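Malate synthase (Haloferax volcanii, PDB 3OYZ) catalyses the magnesium-dependent Claisen condensation of acetyl-CoA with glyoxylate and the hydrolysis of the resulting malyl-CoA to malate in the glyoxylate cycle. Local coordinates at residues Arg32-Ala35 with Gly36-Gly39; Thr106-Arg110 with Gly111-His115; Asn178-Glu181 with Arg182-Leu185. All blocks are in the same frame, centred on the assembly; numbering follows the deposited sequence.

Contact 1. Residues Arg32-Ala35 with Gly36-Gly39; sequences RRAA and GLRG. With ACO (acetyl coenzyme *a), chain B.
The carbonyl of Ala-35 is answered from two directions as the chain leaves its helix. Arg-38 NH1 donates to Ala-35 O at 3.1 Å in a nearly straight bond (174°), with the oxygen lying in the guanidinium plane, and a water donates to the same oxygen while accepting from Arg-38 NH2. Arg-38 NH1 also reaches Leu-37 O, at 2.8 Å. The side chain can double back this far because it is bent at its second torsion (chi2 -81°). The backbone donors are satisfied in sequence: Gly-36 N bonds to Arg-33 O at 2.9 Å, with a weak second acceptor in Arg-32 O, and Leu-37 N bonds to Ala-34 O at 3.2 Å. This is how the first helix of the TIM barrel, residues 29-36, runs out: its closing bonds span three residues instead of four, and an arginine from the following loop takes up a carbonyl left at the end. Leu-37 lies against the last turn, its CG 3.5 Å from Ala-34 O and its CD1 against Ala-34, while Phe-15 of strand 13-18 touches the same side chain. Replacing this leucine with an alanine would probably open a gap between the helix end and Phe-15 and leave Ala-34 less well packed. On the coenzyme side, Ala-34 CB approaches C2A of the adenine, and Arg-33 extends along the ribose until O7A of the 3'-phosphate lies over one face of its guanidinium, 2.8 Å from NH1.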
# COMPACT_ATOMS: atom_id res chain seq x y z
N ARG A 32 -19.23 -3.26 34.83
CA ARG A 32 -20.21 -2.42 35.56
C ARG A 32 -19.74 -0.99 35.51
O ARG A 32 -20.52 -0.10 35.28
CB ARG A 32 -20.42 -2.88 37.02
CG ARG A 32 -20.81 -4.34 37.14
CD ARG A 32 -21.65 -4.63 38.41
NE ARG A 32 -21.48 -6.02 38.79
CZ ARG A 32 -22.38 -6.95 38.49
NH1 ARG A 32 -23.53 -6.61 37.95
NH2 ARG A 32 -22.13 -8.18 38.85
N ARG A 33 -18.45 -0.76 35.68
CA ARG A 33 -17.94 0.60 35.63
C ARG A 33 -18.01 1.19 34.22
O ARG A 33 -18.49 2.32 34.03
CB ARG A 33 -16.49 0.55 36.14
CG ARG A 33 -15.72 1.81 35.80
CD ARG A 33 -14.22 1.83 36.12
NE ARG A 33 -13.78 3.21 36.32
CZ ARG A 33 -13.68 3.80 37.51
NH1 ARG A 33 -13.99 3.14 38.63
NH2 ARG A 33 -13.25 5.05 37.60
N ALA A 34 -17.59 0.44 33.20
CA ALA A 34 -17.57 0.96 31.82
C ALA A 34 -18.99 1.21 31.40
O ALA A 34 -19.29 2.20 30.73
CB ALA A 34 -16.87 -0.06 30.87
N ALA A 35 -19.91 0.39 31.89
CA ALA A 35 -21.32 0.64 31.59
C ALA A 35 -21.92 1.90 32.16
O ALA A 35 -22.97 2.31 31.64
CB ALA A 35 -22.19 -0.51 31.97
N GLY A 36 -21.28 2.50 33.17
CA GLY A 36 -21.77 3.77 33.76
C GLY A 36 -21.16 5.03 33.18
O GLY A 36 -21.65 6.15 33.41
N LEU A 37 -20.17 4.87 32.29
CA LEU A 37 -19.54 6.03 31.65
C LEU A 37 -20.52 6.87 30.83
O LEU A 37 -21.41 6.28 30.22
CB LEU A 37 -18.38 5.53 30.79
CG LEU A 37 -17.17 4.89 31.47
CD1 LEU A 37 -16.17 4.34 30.43
CD2 LEU A 37 -16.45 5.92 32.38
N ARG A 38 -20.34 8.19 30.73
CA ARG A 38 -21.27 9.11 30.06
C ARG A 38 -20.54 10.30 29.45
O ARG A 38 -19.43 10.62 29.85
CB ARG A 38 -22.30 9.70 31.05
CG ARG A 38 -23.21 8.68 31.74
CD ARG A 38 -24.43 8.18 30.88
NE ARG A 38 -25.19 7.12 31.57
CZ ARG A 38 -24.85 5.84 31.75
NH1 ARG A 38 -23.80 5.26 31.18
NH2 ARG A 38 -25.67 5.05 32.45
N GLY A 39 -21.18 11.02 28.55
CA GLY A 39 -20.55 12.14 27.86
C GLY A 39 -19.25 11.75 27.13
O GLY A 39 -19.16 10.72 26.46
N1A ACO B . -12.74 -1.22 30.97
C2A ACO B . -13.33 -0.85 32.12
N3A ACO B . -12.63 -0.21 33.08
C4A ACO B . -11.31 0.07 32.97
C5A ACO B . -10.63 -0.33 31.71
C6A ACO B . -11.42 -1.05 30.70
N6A ACO B . -10.75 -1.44 29.58
N7A ACO B . -9.35 0.04 31.81
C8A ACO B . -9.19 0.61 33.03
N9A ACO B . -10.35 0.67 33.69
C1B ACO B . -10.50 1.28 35.05
C2B ACO B . -9.26 0.91 35.86
O2B ACO B . -9.47 -0.37 36.46
C3B ACO B . -9.15 2.05 36.85
O3B ACO B . -10.15 1.72 37.82
P3B ACO B . -10.19 2.23 39.39
O7A ACO B . -11.26 3.30 39.26
O8A ACO B . -8.75 2.66 39.59
O9A ACO B . -10.56 1.03 40.23
C4B ACO B . -9.60 3.24 36.02
O4B ACO B . -10.51 2.72 35.04
C5B ACO B . -8.44 3.88 35.28
O5B ACO B . -7.58 2.82 34.84
P1A ACO B . -6.10 3.09 34.28
O1A ACO B . -5.12 3.59 35.29
O2A ACO B . -6.32 4.02 33.13
O3A ACO B . -5.49 1.73 33.70
P2A ACO B . -4.95 0.55 34.65
O4A ACO B . -6.07 0.53 35.64
O5A ACO B . -3.46 0.74 34.80
O6A ACO B . -5.02 -0.82 33.78
CBP ACO B . -5.10 -2.20 31.75
CCP ACO B . -4.48 -0.99 32.46
CDP ACO B . -4.85 -3.49 32.53
CEP ACO B . -4.37 -2.34 30.41
CAP ACO B . -6.61 -2.07 31.57
OAP ACO B . -6.80 -0.75 31.07
C9P ACO B . -7.21 -3.05 30.58
O9P ACO B . -7.31 -4.24 30.87
N8P ACO B . -7.59 -2.54 29.39
C7P ACO B . -8.19 -3.42 28.40
C6P ACO B . -7.18 -4.36 27.72
C5P ACO B . -7.93 -4.98 26.56
O5P ACO B . -9.09 -4.65 26.34
N4P ACO B . -7.22 -5.81 25.79
C3P ACO B . -7.73 -6.47 24.60
C2P ACO B . -7.98 -5.48 23.47
S1P ACO B . -6.40 -5.50 22.68
C ACO B . -6.25 -6.87 21.71
O ACO B . -6.98 -7.83 21.81
CH3 ACO B . -5.12 -6.87 20.73
O HOH W 1 -25.69 2.31 31.91

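Contact 2. Residues Thr106-Arg110 with Gly111-His115; sequences TDPER and GAVEH
Val-113 packs by van der Waals contact on Thr-106 and Pro-108, where the loop folds back on itself. Val-113 points toward residues 106-110: CG2 meets the Thr-106 side chain, 3.8 Å from Thr-106 CB and touching Thr-106 CG2 as well, while CG1 lies between Thr-106 O, at 3.6 Å, and Pro-108 CA. The spread of the two methyls follows from the first torsion of the valine (chi1 67°), which sets CG2 anti to the backbone N and tucks CG1 between N and the carbonyl carbon. Leu-146 packs on the same valine, and His-144 on both Thr-106 and Pro-108.

Hydrogen bonds shape the chain between these residues. Asp-107 OD1 accepts from Glu-109 N at 3.2 Å, an Asx turn in which the donor comes from above the carboxylate plane, and Asp-107 O accepts from Arg-110 N at 3.0 Å. These bonds start the short 3-10 segment 108-110. A weak bond from Gly-111 N to Pro-108 O, 3.3 Å long, follows, and Gly-111 then turns the chain with a positive phi of 71°. The hydroxyl of Thr-106 looks elsewhere, to Met-102 O in helix 92-105.

A water supplies the remaining polar link. It donates to Asp-107 O at 2.7 Å and accepts weakly from Val-113 N, so Asp-107 O serves both the 3-10 turn and the solvent bridge. The fit between residues 106-110 and 111-115 probably rests more on methyl packing than on direct polar bonds, with the water joining their backbones.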
# COMPACT_ATOMS: atom_id res chain seq x y z
N THR A 106 -28.01 -13.87 23.57
CA THR A 106 -29.17 -13.20 22.97
C THR A 106 -30.50 -13.84 23.37
O THR A 106 -31.55 -13.50 22.83
CB THR A 106 -29.11 -13.28 21.40
OG1 THR A 106 -28.78 -14.64 21.10
CG2 THR A 106 -27.94 -12.44 20.88
N ASP A 107 -30.49 -14.82 24.25
CA ASP A 107 -31.78 -15.38 24.71
C ASP A 107 -32.62 -14.21 25.23
O ASP A 107 -32.18 -13.55 26.16
CB ASP A 107 -31.47 -16.36 25.85
CG ASP A 107 -32.71 -17.04 26.44
OD1 ASP A 107 -33.87 -16.65 26.14
OD2 ASP A 107 -32.45 -17.99 27.20
N PRO A 108 -33.78 -13.90 24.64
CA PRO A 108 -34.57 -12.70 24.92
C PRO A 108 -35.21 -12.73 26.34
O PRO A 108 -35.46 -11.68 26.94
CB PRO A 108 -35.70 -12.79 23.89
CG PRO A 108 -35.16 -13.68 22.83
CD PRO A 108 -34.47 -14.74 23.65
N GLU A 109 -35.39 -13.94 26.88
CA GLU A 109 -35.80 -14.14 28.27
C GLU A 109 -34.78 -13.52 29.23
O GLU A 109 -35.16 -13.16 30.35
CB GLU A 109 -36.01 -15.63 28.57
CG GLU A 109 -37.39 -16.06 28.08
CD GLU A 109 -37.75 -17.45 28.54
OE1 GLU A 109 -38.48 -17.54 29.55
OE2 GLU A 109 -37.27 -18.43 27.92
N ARG A 110 -33.52 -13.37 28.83
CA ARG A 110 -32.52 -12.86 29.78
C ARG A 110 -32.34 -11.35 29.85
O ARG A 110 -31.59 -10.86 30.69
CB ARG A 110 -31.21 -13.64 29.73
CG ARG A 110 -31.58 -15.08 30.04
CD ARG A 110 -30.54 -16.14 29.72
NE ARG A 110 -29.27 -16.02 30.44
CZ ARG A 110 -29.12 -15.62 31.70
NH1 ARG A 110 -30.16 -15.28 32.46
NH2 ARG A 110 -27.89 -15.58 32.20
N GLY A 111 -33.03 -10.63 28.98
CA GLY A 111 -33.02 -9.19 28.96
C GLY A 111 -31.77 -8.46 28.51
O GLY A 111 -31.72 -7.22 28.59
N ALA A 112 -30.75 -9.17 28.04
CA ALA A 112 -29.62 -8.48 27.42
C ALA A 112 -29.77 -8.06 25.93
O ALA A 112 -29.33 -6.95 25.57
CB ALA A 112 -28.34 -9.21 27.70
N VAL A 113 -30.48 -8.83 25.10
CA VAL A 113 -30.42 -8.70 23.63
C VAL A 113 -31.05 -7.43 23.10
O VAL A 113 -30.59 -6.82 22.10
CB VAL A 113 -30.99 -9.93 22.87
CG1 VAL A 113 -32.52 -10.08 23.07
CG2 VAL A 113 -30.64 -9.82 21.37
N GLU A 114 -32.10 -6.98 23.82
CA GLU A 114 -32.70 -5.71 23.50
C GLU A 114 -31.72 -4.53 23.58
O GLU A 114 -32.02 -3.52 22.96
CB GLU A 114 -33.97 -5.44 24.36
CG GLU A 114 -33.92 -6.07 25.74
CD GLU A 114 -34.21 -7.58 25.74
OE1 GLU A 114 -35.28 -8.07 25.34
OE2 GLU A 114 -33.33 -8.33 26.20
N HIS A 115 -30.60 -4.64 24.28
CA HIS A 115 -29.63 -3.54 24.34
C HIS A 115 -28.29 -3.82 23.59
O HIS A 115 -27.30 -3.09 23.77
CB HIS A 115 -29.32 -3.16 25.81
CG HIS A 115 -30.55 -3.10 26.67
ND1 HIS A 115 -31.59 -2.24 26.42
CD2 HIS A 115 -30.94 -3.87 27.72
CE1 HIS A 115 -32.58 -2.48 27.26
NE2 HIS A 115 -32.20 -3.45 28.07
O HOH W 2 -30.53 -11.40 26.24

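Contact 3. Residues Asn178-Glu181 with Arg182-Leu185; sequences NNLE and RLFL. With K (potassium ion), chain E; K (potassium ion), chain G.
Asn-179 O and Leu-180 O accept, in turn, from Arg-182 N at 2.9 Å and Leu-183 N at 3.1 Å, two nearly straight bonds that each span three residues. They wind one short 3-10 turn, from which the chain straightens directly into strand 183-188. Ahead of it Asn-178 forms an Asx turn, its OD1 accepting from Leu-180 N at 3.0 Å.

The same OD1 also binds a potassium ion at 2.8 Å, so a single amide oxygen serves both the turn and the metal. Glu-181 offers this ion both carboxylate oxygens, OE1 at 2.7 Å and OE2 farther off; its chain, bent at the second torsion (chi2 95°), folds back to the ion. Water and the carbonyls of Met-173 and Lys-175 add further ligands. Asn-178 O binds this ion too and bridges to a second potassium, which Asn-179 OD1 meets at 2.7 Å and Pro-176 O also binds; the Asn-179 amide has a further polar partner in Thr-138 of helix 127-143. Carbonyl and amide oxygens thus gather around both cations, with the carboxylate at the first, which would be expected to offset their mutual repulsion.

Arg-182 folds back over Asn-179, its CG 3.3 Å from Asn-179 O and its NH2 beside Asn-179 CB. Its guanidinium is committed beyond the turn, in salt bridges to Asp-134 and Glu-141 and a hydrogen bond to Leu-151 O. Leu-180 and Leu-183 lie side by side, CD2 to CD1.

Helix 127-143 flanks the turn, Phe-137 touching Arg-182. Beyond it, strand 183-188 enters the parallel barrel sheet between 152-157 and 226-229.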
# COMPACT_ATOMS: atom_id res chain seq x y z
N ASN A 178 -26.01 -15.34 1.56
CA ASN A 178 -25.54 -14.84 2.84
C ASN A 178 -26.34 -13.61 3.31
O ASN A 178 -27.10 -13.04 2.52
CB ASN A 178 -24.04 -14.58 2.90
CG ASN A 178 -23.59 -13.43 1.97
OD1 ASN A 178 -24.05 -12.30 2.13
ND2 ASN A 178 -22.86 -13.78 0.89
N ASN A 179 -26.12 -13.19 4.55
CA ASN A 179 -26.72 -11.99 5.16
C ASN A 179 -25.61 -10.96 5.51
O ASN A 179 -25.73 -10.19 6.48
CB ASN A 179 -27.63 -12.42 6.35
CG ASN A 179 -28.98 -12.97 5.88
OD1 ASN A 179 -29.56 -12.48 4.93
ND2 ASN A 179 -29.50 -14.02 6.52
N LEU A 180 -24.49 -10.94 4.76
CA LEU A 180 -23.32 -10.12 5.09
C LEU A 180 -23.61 -8.67 4.90
O LEU A 180 -22.77 -7.88 5.26
CB LEU A 180 -22.05 -10.52 4.27
CG LEU A 180 -21.38 -11.79 4.84
CD1 LEU A 180 -20.43 -12.23 3.67
CD2 LEU A 180 -20.57 -11.47 6.10
N GLU A 181 -24.80 -8.25 4.45
CA GLU A 181 -25.17 -6.83 4.59
C GLU A 181 -25.21 -6.41 6.06
O GLU A 181 -25.12 -5.22 6.33
CB GLU A 181 -26.64 -6.62 4.14
CG GLU A 181 -26.79 -6.79 2.70
CD GLU A 181 -27.22 -8.20 2.28
OE1 GLU A 181 -27.02 -9.26 2.97
OE2 GLU A 181 -27.76 -8.20 1.14
N ARG A 182 -25.21 -7.34 7.02
CA ARG A 182 -25.10 -6.96 8.47
C ARG A 182 -23.73 -6.41 8.92
O ARG A 182 -23.57 -5.90 10.05
CB ARG A 182 -25.43 -8.23 9.32
CG ARG A 182 -24.30 -9.34 9.30
CD ARG A 182 -24.44 -10.64 10.10
NE ARG A 182 -25.59 -11.46 9.73
CZ ARG A 182 -26.79 -11.46 10.31
NH1 ARG A 182 -27.07 -10.58 11.25
NH2 ARG A 182 -27.73 -12.30 9.93
N LEU A 183 -22.72 -6.49 8.03
CA LEU A 183 -21.41 -5.97 8.34
C LEU A 183 -21.44 -4.48 8.68
O LEU A 183 -22.08 -3.70 7.98
CB LEU A 183 -20.39 -6.09 7.18
CG LEU A 183 -19.91 -7.56 7.07
CD1 LEU A 183 -19.16 -7.79 5.67
CD2 LEU A 183 -18.81 -7.79 8.18
N PHE A 184 -20.71 -4.16 9.74
CA PHE A 184 -20.72 -2.80 10.33
C PHE A 184 -19.28 -2.30 10.38
O PHE A 184 -18.92 -1.48 9.55
CB PHE A 184 -21.40 -2.81 11.72
CG PHE A 184 -21.39 -1.46 12.41
CD1 PHE A 184 -21.45 -0.28 11.67
CD2 PHE A 184 -21.29 -1.37 13.81
CE1 PHE A 184 -21.36 1.01 12.26
CE2 PHE A 184 -21.22 -0.09 14.43
CZ PHE A 184 -21.25 1.08 13.67
N LEU A 185 -18.46 -2.75 11.31
CA LEU A 185 -17.13 -2.14 11.38
C LEU A 185 -16.09 -3.15 10.85
O LEU A 185 -16.19 -4.40 11.07
CB LEU A 185 -16.68 -1.84 12.83
CG LEU A 185 -17.72 -1.02 13.63
CD1 LEU A 185 -17.28 -0.96 15.09
CD2 LEU A 185 -17.61 0.39 13.07
K K E . -26.27 -10.96 1.00
K K G . -29.77 -13.62 2.45
O HOH W 3 -28.83 -10.53 0.22
O HOH W 4 -28.47 -16.07 4.31

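In the fold
All three contacts are local turns beside elements of the TIM barrel, met in series along the chain. Contact 1 ends a helix and contact 3 begins a strand, whereas contact 2 lies wholly within a helix-to-strand loop. Contact 3 is the buried one; the other two are only partly buried. Helix 59-73 links contacts 1 and 2, packing against both, though their nearest atoms stay about 10 Å apart; contact 3 packs against helix 127-143 instead. Chemistry follows place: contact 1 helps line the acetyl-CoA pocket, contact 3 gathers oxygens around potassium away from the active site, and contact 2, distant from every annotated site, depends on methyl packing and a water.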